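Local coordinates for putative uncharacterized protein (Emericella nidulans, PDB 3PGB) that probably oxidises primary amines, as a copper amine oxidase that carries copper and a topaquinone cofactor in each subunit, at residues P547-I551 / L683-L688; D645-Q651 / D687-N693. All coordinates share one frame; numbering follows the deposited sequence.

How the contacts relate
Strand 686-698 serves both contacts, pairing with strand 548-562 near its beginning in contact 1 and with strand 646-650 along its first half in contact 2. The comparison illustrates how one strand changes its chemistry along its length. Contact 1 is only partly buried, beside a glycan, and relies on side-chain amides, a hydroxyl and waters around a short, strongly crossed pairing. Contact 2 lies deeper, in regular antiparallel register, with backbone bonds and apolar side chains prevailing. Asp687 and Leu688 belong to both, as do the calcium ion and one of its waters, and Leu683 of contact 1 packs against Thr649 and Arg650 of contact 2.

Contact 1 (P547-I551 / L683-L688); sequences PNNTI and LNQTDL. With CA (calcium ion), chain F; NAG (2-acetamido-2-deoxy-beta-D-glucopyranose), chain C.
The side chain of Gln685 folds back across Thr550 at about a right angle, bent at its second torsion (chi2 -62°) to bring the amide against the threonine hydroxyl. Thr550 OG1 donates to Gln685 OE1 at 2.7 Å, in the amide plane and on a lone pair. The same OG1 accepts a hydrogen bond from the backbone N of Gln685 at 2.9 Å, so one hydroxyl is gripped by both ends of one residue; Gln604 adds a further bond to it. Beside this clasp, Asn684 carries an N-linked sugar through ND2, and C6 of that sugar rests on Gln685 CG.

Past Gln685, whose backbone adopts a left-handed conformation, strand 686-698 pairs antiparallel with strand 548-562 in the beta-rich catalytic domain of copper amine oxidases, although the short segments cross at 64°. Asn549 N bonds to Thr686 O at 2.9 Å, whereas the return bond from Thr686 N is weak. Next along, Asp687 CA makes a C-H...O contact of 3.2 Å with Pro547 O.

At this end lies a calcium ion, held by Asp687 OD1 at 2.3 Å and Leu688 O at 2.4 Å, with Asp541, Phe542 and Asp543 completing the protein ligands. A calcium-bound water donates to Pro547 O and Asn549 OD1 while accepting a bond from Leu688 N, tying the neighbouring strand to the metal as a second shell. Asn549 OD1 also accepts a bond from the backbone N of Ile544. Lys114 pairs with the other carboxylate oxygen of Asp687. On the inner side, Leu688 CD2 meets Ile551 CG1 at 3.7 Å.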
loop_
_atom_site.group_PDB
_atom_site.type_symbol
_atom_site.label_atom_id
_atom_site.label_comp_id
_atom_site.label_asym_id
_atom_site.label_seq_id
_atom_site.Cartn_x
_atom_site.Cartn_y
_atom_site.Cartn_z
ATOM N N PRO A 547 -25.300 5.644 -16.403
ATOM C CA PRO A 547 -25.716 5.419 -15.026
ATOM C C PRO A 547 -26.099 3.965 -14.711
ATOM O O PRO A 547 -25.899 3.516 -13.578
ATOM C CB PRO A 547 -26.921 6.353 -14.870
ATOM C CG PRO A 547 -27.488 6.486 -16.240
ATOM C CD PRO A 547 -26.340 6.319 -17.202
ATOM N N ASN A 548 -26.635 3.237 -15.692
ATOM C CA ASN A 548 -27.110 1.861 -15.451
ATOM C C ASN A 548 -25.951 0.859 -15.277
ATOM O O ASN A 548 -25.405 0.360 -16.266
ATOM C CB ASN A 548 -28.060 1.400 -16.579
ATOM C CG ASN A 548 -29.375 2.204 -16.628
ATOM O OD1 ASN A 548 -29.790 2.813 -15.641
ATOM N ND2 ASN A 548 -30.041 2.180 -17.782
ATOM N N ASN A 549 -25.587 0.580 -14.019
ATOM C CA ASN A 549 -24.472 -0.322 -13.681
ATOM C C ASN A 549 -24.870 -1.512 -12.790
ATOM O O ASN A 549 -25.982 -1.556 -12.251
ATOM C CB ASN A 549 -23.368 0.460 -12.966
ATOM C CG ASN A 549 -22.764 1.554 -13.823
ATOM O OD1 ASN A 549 -22.115 2.467 -13.305
ATOM N ND2 ASN A 549 -22.968 1.472 -15.136
ATOM N N THR A 550 -23.944 -2.467 -12.641
ATOM C CA THR A 550 -24.105 -3.603 -11.727
ATOM C C THR A 550 -22.791 -3.913 -11.012
ATOM O O THR A 550 -21.721 -3.771 -11.596
ATOM C CB THR A 550 -24.549 -4.884 -12.472
ATOM O OG1 THR A 550 -25.686 -4.602 -13.296
ATOM C CG2 THR A 550 -24.897 -5.996 -11.479
ATOM N N ILE A 551 -22.871 -4.340 -9.755
ATOM C CA ILE A 551 -21.693 -4.800 -9.031
ATOM C C ILE A 551 -21.496 -6.285 -9.290
ATOM O O ILE A 551 -22.415 -7.069 -9.094
ATOM C CB ILE A 551 -21.816 -4.591 -7.514
ATOM C CG1 ILE A 551 -21.908 -3.097 -7.176
ATOM C CG2 ILE A 551 -20.644 -5.240 -6.798
ATOM C CD1 ILE A 551 -20.801 -2.245 -7.749
ATOM N N LEU A 683 -30.251 -3.454 -7.594
ATOM C CA LEU A 683 -28.975 -2.910 -8.039
ATOM C C LEU A 683 -28.531 -3.618 -9.321
ATOM O O LEU A 683 -27.351 -3.597 -9.671
ATOM C CB LEU A 683 -27.917 -3.056 -6.934
ATOM C CG LEU A 683 -28.235 -2.395 -5.584
ATOM C CD1 LEU A 683 -27.202 -2.791 -4.545
ATOM C CD2 LEU A 683 -28.321 -0.874 -5.704
ATOM N N ASN A 684 -29.483 -4.236 -10.023
ATOM C CA ASN A 684 -29.208 -4.841 -11.327
ATOM C C ASN A 684 -29.425 -3.835 -12.456
ATOM O O ASN A 684 -30.556 -3.529 -12.811
ATOM C CB ASN A 684 -30.085 -6.067 -11.559
ATOM C CG ASN A 684 -29.694 -6.829 -12.810
ATOM O OD1 ASN A 684 -28.536 -7.213 -12.975
ATOM N ND2 ASN A 684 -30.654 -7.054 -13.695
ATOM N N GLN A 685 -28.326 -3.333 -13.014
ATOM C CA GLN A 685 -28.351 -2.335 -14.081
ATOM C C GLN A 685 -29.244 -1.139 -13.760
ATOM O O GLN A 685 -30.113 -0.755 -14.546
ATOM C CB GLN A 685 -28.723 -2.983 -15.417
ATOM C CG GLN A 685 -27.604 -3.831 -15.981
ATOM C CD GLN A 685 -26.362 -3.027 -16.282
ATOM O OE1 GLN A 685 -25.346 -3.159 -15.603
ATOM N NE2 GLN A 685 -26.437 -2.182 -17.305
ATOM N N THR A 686 -29.016 -0.569 -12.583
ATOM C CA THR A 686 -29.594 0.712 -12.204
ATOM C C THR A 686 -28.449 1.614 -11.786
ATOM O O THR A 686 -27.290 1.187 -11.799
ATOM C CB THR A 686 -30.590 0.577 -11.032
ATOM O OG1 THR A 686 -29.878 0.340 -9.813
ATOM C CG2 THR A 686 -31.572 -0.567 -11.286
ATOM N N ASP A 687 -28.774 2.855 -11.417
ATOM C CA ASP A 687 -27.773 3.813 -10.954
ATOM C C ASP A 687 -27.402 3.487 -9.514
ATOM O O ASP A 687 -28.214 3.630 -8.606
ATOM C CB ASP A 687 -28.304 5.250 -11.075
ATOM C CG ASP A 687 -27.232 6.313 -10.811
ATOM O OD1 ASP A 687 -26.172 5.985 -10.225
ATOM O OD2 ASP A 687 -27.451 7.483 -11.198
ATOM N N LEU A 688 -26.167 3.053 -9.304
ATOM C CA LEU A 688 -25.711 2.683 -7.965
ATOM C C LEU A 688 -24.650 3.651 -7.454
ATOM O O LEU A 688 -24.013 4.368 -8.233
ATOM C CB LEU A 688 -25.201 1.232 -7.938
ATOM C CG LEU A 688 -24.241 0.763 -9.033
ATOM C CD1 LEU A 688 -22.860 1.382 -8.844
ATOM C CD2 LEU A 688 -24.155 -0.769 -9.064
HETATM CA CA CA F . -23.860 5.603 -10.293
HETATM C C1 NAG C . -30.363 -7.770 -14.910
HETATM C C2 NAG C . -31.637 -8.430 -15.404
HETATM C C3 NAG C . -31.282 -9.250 -16.638
HETATM C C4 NAG C . -30.683 -8.359 -17.723
HETATM C C5 NAG C . -29.611 -7.416 -17.171
HETATM C C6 NAG C . -29.476 -6.212 -18.088
HETATM C C7 NAG C . -33.480 -9.288 -14.009
HETATM C C8 NAG C . -33.868 -10.244 -12.915
HETATM N N2 NAG C . -32.190 -9.284 -14.363
HETATM O O3 NAG C . -32.441 -9.883 -17.126
HETATM O O4 NAG C . -30.085 -9.174 -18.720
HETATM O O5 NAG C . -29.871 -6.885 -15.889
HETATM O O6 NAG C . -28.408 -6.465 -18.958
HETATM O O7 NAG C . -34.338 -8.570 -14.527
HETATM O O HOH W 1 -23.993 3.381 -11.480
HETATM O O HOH W 2 -25.305 -4.847 -8.490
#

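Contact 2 (D645-Q651 / D687-N693); sequences DVQVTRQ and DLVVWLN. With CA (calcium ion), chain F.
Trp691 meets Thr649 through the edge of its indole: NE1 donates to Thr649 OG1 at 2.8 Å, almost straight (169°) and close to the ring plane. Thr649 places that oxygen between its own backbone N and carbonyl carbon (chi1 65°), turned to the indole. Farther round the same edge, Trp691 CD1 lies 3.2 Å from Gln647 O, the carbonyl that also accepts a hydrogen bond from Trp691 N at 2.7 Å. One face of the ring is covered off-centre by Val689 CG1.

At the calcium end of the pairing, Gln651 and Asp687 run side by side, their amide and carboxylate planes 28° apart. Gln651 N donates to Asp687 O at 2.8 Å, and Gln651 CB reaches to 3.4 Å from Asp687 OD1, the calcium ligand. Beyond it, Gln651 CG packs on Val689 CG2 at 3.7 Å.

From Val646 opposite Leu692 to Arg650 opposite Leu688 the strands pair antiparallel. The face away from Trp691 and Thr649 is aliphatic: Val646 CG2 touches Leu692 CD2 at 3.6 Å, while Val648 and Val690 touch Ile551. A classic bulge at Asp645 and Val646, facing Leu589, marks the start of strand 646-650.

Strand 686-698 runs on to the copper ligand His698. Within the contact, the chemistry implies that polar needs are met locally: backbone groups pair across the strands, and the buried indole N-H finds its acceptor in a hydroxyl.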
loop_
_atom_site.group_PDB
_atom_site.type_symbol
_atom_site.label_atom_id
_atom_site.label_comp_id
_atom_site.label_asym_id
_atom_site.label_seq_id
_atom_site.Cartn_x
_atom_site.Cartn_y
_atom_site.Cartn_z
ATOM N N ASP A 645 -16.943 -2.539 5.016
ATOM C CA ASP A 645 -15.900 -1.963 4.160
ATOM C C ASP A 645 -16.490 -1.361 2.892
ATOM O O ASP A 645 -16.070 -0.304 2.447
ATOM C CB ASP A 645 -14.875 -3.023 3.736
ATOM C CG ASP A 645 -14.243 -3.748 4.907
ATOM O OD1 ASP A 645 -13.891 -4.938 4.734
ATOM O OD2 ASP A 645 -14.100 -3.142 5.986
ATOM N N VAL A 646 -17.441 -2.069 2.295
ATOM C CA VAL A 646 -18.002 -1.692 0.998
ATOM C C VAL A 646 -19.508 -1.847 1.073
ATOM O O VAL A 646 -20.009 -2.875 1.501
ATOM C CB VAL A 646 -17.419 -2.565 -0.142
ATOM C CG1 VAL A 646 -18.212 -2.397 -1.433
ATOM C CG2 VAL A 646 -15.949 -2.228 -0.365
ATOM N N GLN A 647 -20.215 -0.802 0.670
ATOM C CA GLN A 647 -21.658 -0.739 0.802
ATOM C C GLN A 647 -22.228 -0.089 -0.455
ATOM O O GLN A 647 -21.786 0.981 -0.866
ATOM C CB GLN A 647 -22.031 0.041 2.076
ATOM C CG GLN A 647 -21.554 -0.650 3.359
ATOM C CD GLN A 647 -21.789 0.160 4.616
ATOM O OE1 GLN A 647 -22.783 -0.037 5.308
ATOM N NE2 GLN A 647 -20.866 1.068 4.928
ATOM N N VAL A 648 -23.187 -0.755 -1.081
ATOM C CA VAL A 648 -23.739 -0.281 -2.337
ATOM C C VAL A 648 -25.233 -0.022 -2.187
ATOM O O VAL A 648 -25.968 -0.867 -1.673
ATOM C CB VAL A 648 -23.485 -1.284 -3.477
ATOM C CG1 VAL A 648 -23.882 -0.677 -4.798
ATOM C CG2 VAL A 648 -22.014 -1.695 -3.500
ATOM N N THR A 649 -25.658 1.163 -2.615
ATOM C CA THR A 649 -27.062 1.559 -2.588
ATOM C C THR A 649 -27.435 2.162 -3.924
ATOM O O THR A 649 -26.568 2.613 -4.684
ATOM C CB THR A 649 -27.348 2.630 -1.521
ATOM O OG1 THR A 649 -26.657 3.839 -1.861
ATOM C CG2 THR A 649 -26.919 2.160 -0.140
ATOM N N ARG A 650 -28.733 2.191 -4.198
ATOM C CA ARG A 650 -29.225 2.817 -5.411
ATOM C C ARG A 650 -29.178 4.322 -5.235
ATOM O O ARG A 650 -29.498 4.834 -4.156
ATOM C CB ARG A 650 -30.644 2.369 -5.734
ATOM C CG ARG A 650 -31.126 2.931 -7.041
ATOM C CD ARG A 650 -32.384 2.275 -7.505
ATOM N NE ARG A 650 -32.714 2.693 -8.858
ATOM C CZ ARG A 650 -33.838 2.367 -9.491
ATOM N NH1 ARG A 650 -34.758 1.605 -8.891
ATOM N NH2 ARG A 650 -34.041 2.799 -10.737
ATOM N N GLN A 651 -28.777 5.022 -6.293
ATOM C CA GLN A 651 -28.636 6.473 -6.246
ATOM C C GLN A 651 -30.003 7.148 -6.110
ATOM O O GLN A 651 -30.974 6.762 -6.763
ATOM C CB GLN A 651 -27.917 6.991 -7.501
ATOM C CG GLN A 651 -27.356 8.423 -7.388
ATOM C CD GLN A 651 -28.401 9.523 -7.579
ATOM O OE1 GLN A 651 -29.445 9.315 -8.202
ATOM N NE2 GLN A 651 -28.114 10.703 -7.038
ATOM N N ASP A 687 -28.774 2.855 -11.417
ATOM C CA ASP A 687 -27.773 3.813 -10.954
ATOM C C ASP A 687 -27.402 3.487 -9.514
ATOM O O ASP A 687 -28.214 3.630 -8.606
ATOM C CB ASP A 687 -28.304 5.250 -11.075
ATOM C CG ASP A 687 -27.232 6.313 -10.811
ATOM O OD1 ASP A 687 -26.172 5.985 -10.225
ATOM O OD2 ASP A 687 -27.451 7.483 -11.198
ATOM N N LEU A 688 -26.167 3.053 -9.304
ATOM C CA LEU A 688 -25.711 2.683 -7.965
ATOM C C LEU A 688 -24.650 3.651 -7.454
ATOM O O LEU A 688 -24.013 4.368 -8.233
ATOM C CB LEU A 688 -25.201 1.232 -7.938
ATOM C CG LEU A 688 -24.241 0.763 -9.033
ATOM C CD1 LEU A 688 -22.860 1.382 -8.844
ATOM C CD2 LEU A 688 -24.155 -0.769 -9.064
ATOM N N VAL A 689 -24.496 3.681 -6.134
ATOM C CA VAL A 689 -23.440 4.434 -5.479
ATOM C C VAL A 689 -22.661 3.459 -4.613
ATOM O O VAL A 689 -23.250 2.714 -3.827
ATOM C CB VAL A 689 -24.012 5.544 -4.583
ATOM C CG1 VAL A 689 -22.889 6.318 -3.906
ATOM C CG2 VAL A 689 -24.881 6.466 -5.385
ATOM N N VAL A 690 -21.342 3.447 -4.767
ATOM C CA VAL A 690 -20.484 2.636 -3.922
ATOM C C VAL A 690 -19.949 3.519 -2.801
ATOM O O VAL A 690 -19.307 4.530 -3.056
ATOM C CB VAL A 690 -19.335 2.025 -4.722
ATOM C CG1 VAL A 690 -18.482 1.125 -3.831
ATOM C CG2 VAL A 690 -19.886 1.248 -5.906
ATOM N N TRP A 691 -20.254 3.136 -1.564
ATOM C CA TRP A 691 -19.785 3.833 -0.372
ATOM C C TRP A 691 -18.611 3.048 0.221
ATOM O O TRP A 691 -18.776 1.902 0.628
ATOM C CB TRP A 691 -20.918 3.947 0.658
ATOM C CG TRP A 691 -22.188 4.528 0.119
ATOM C CD1 TRP A 691 -23.207 3.853 -0.484
ATOM C CD2 TRP A 691 -22.581 5.904 0.138
ATOM N NE1 TRP A 691 -24.208 4.722 -0.846
ATOM C CE2 TRP A 691 -23.847 5.988 -0.475
ATOM C CE3 TRP A 691 -21.985 7.074 0.612
ATOM C CZ2 TRP A 691 -24.529 7.196 -0.625
ATOM C CZ3 TRP A 691 -22.665 8.274 0.463
ATOM C CH2 TRP A 691 -23.924 8.324 -0.148
ATOM N N LEU A 692 -17.434 3.667 0.267
ATOM C CA LEU A 692 -16.201 2.982 0.677
ATOM C C LEU A 692 -15.648 3.543 1.969
ATOM O O LEU A 692 -15.595 4.763 2.142
ATOM C CB LEU A 692 -15.123 3.142 -0.394
ATOM C CG LEU A 692 -15.439 2.586 -1.772
ATOM C CD1 LEU A 692 -14.365 3.035 -2.741
ATOM C CD2 LEU A 692 -15.561 1.061 -1.726
ATOM N N ASN A 693 -15.221 2.654 2.866
ATOM C CA ASN A 693 -14.499 3.063 4.065
ATOM C C ASN A 693 -12.994 2.876 3.915
ATOM O O ASN A 693 -12.522 1.788 3.578
ATOM C CB ASN A 693 -14.987 2.292 5.295
ATOM C CG ASN A 693 -16.287 2.839 5.858
ATOM O OD1 ASN A 693 -16.540 4.045 5.816
ATOM N ND2 ASN A 693 -17.112 1.955 6.401
HETATM CA CA CA F . -23.860 5.603 -10.293
HETATM O O HOH W 3 -13.179 -0.016 1.670
HETATM O O HOH W 4 -18.681 1.452 3.239
HETATM O O HOH W 1 -23.993 3.381 -11.480
#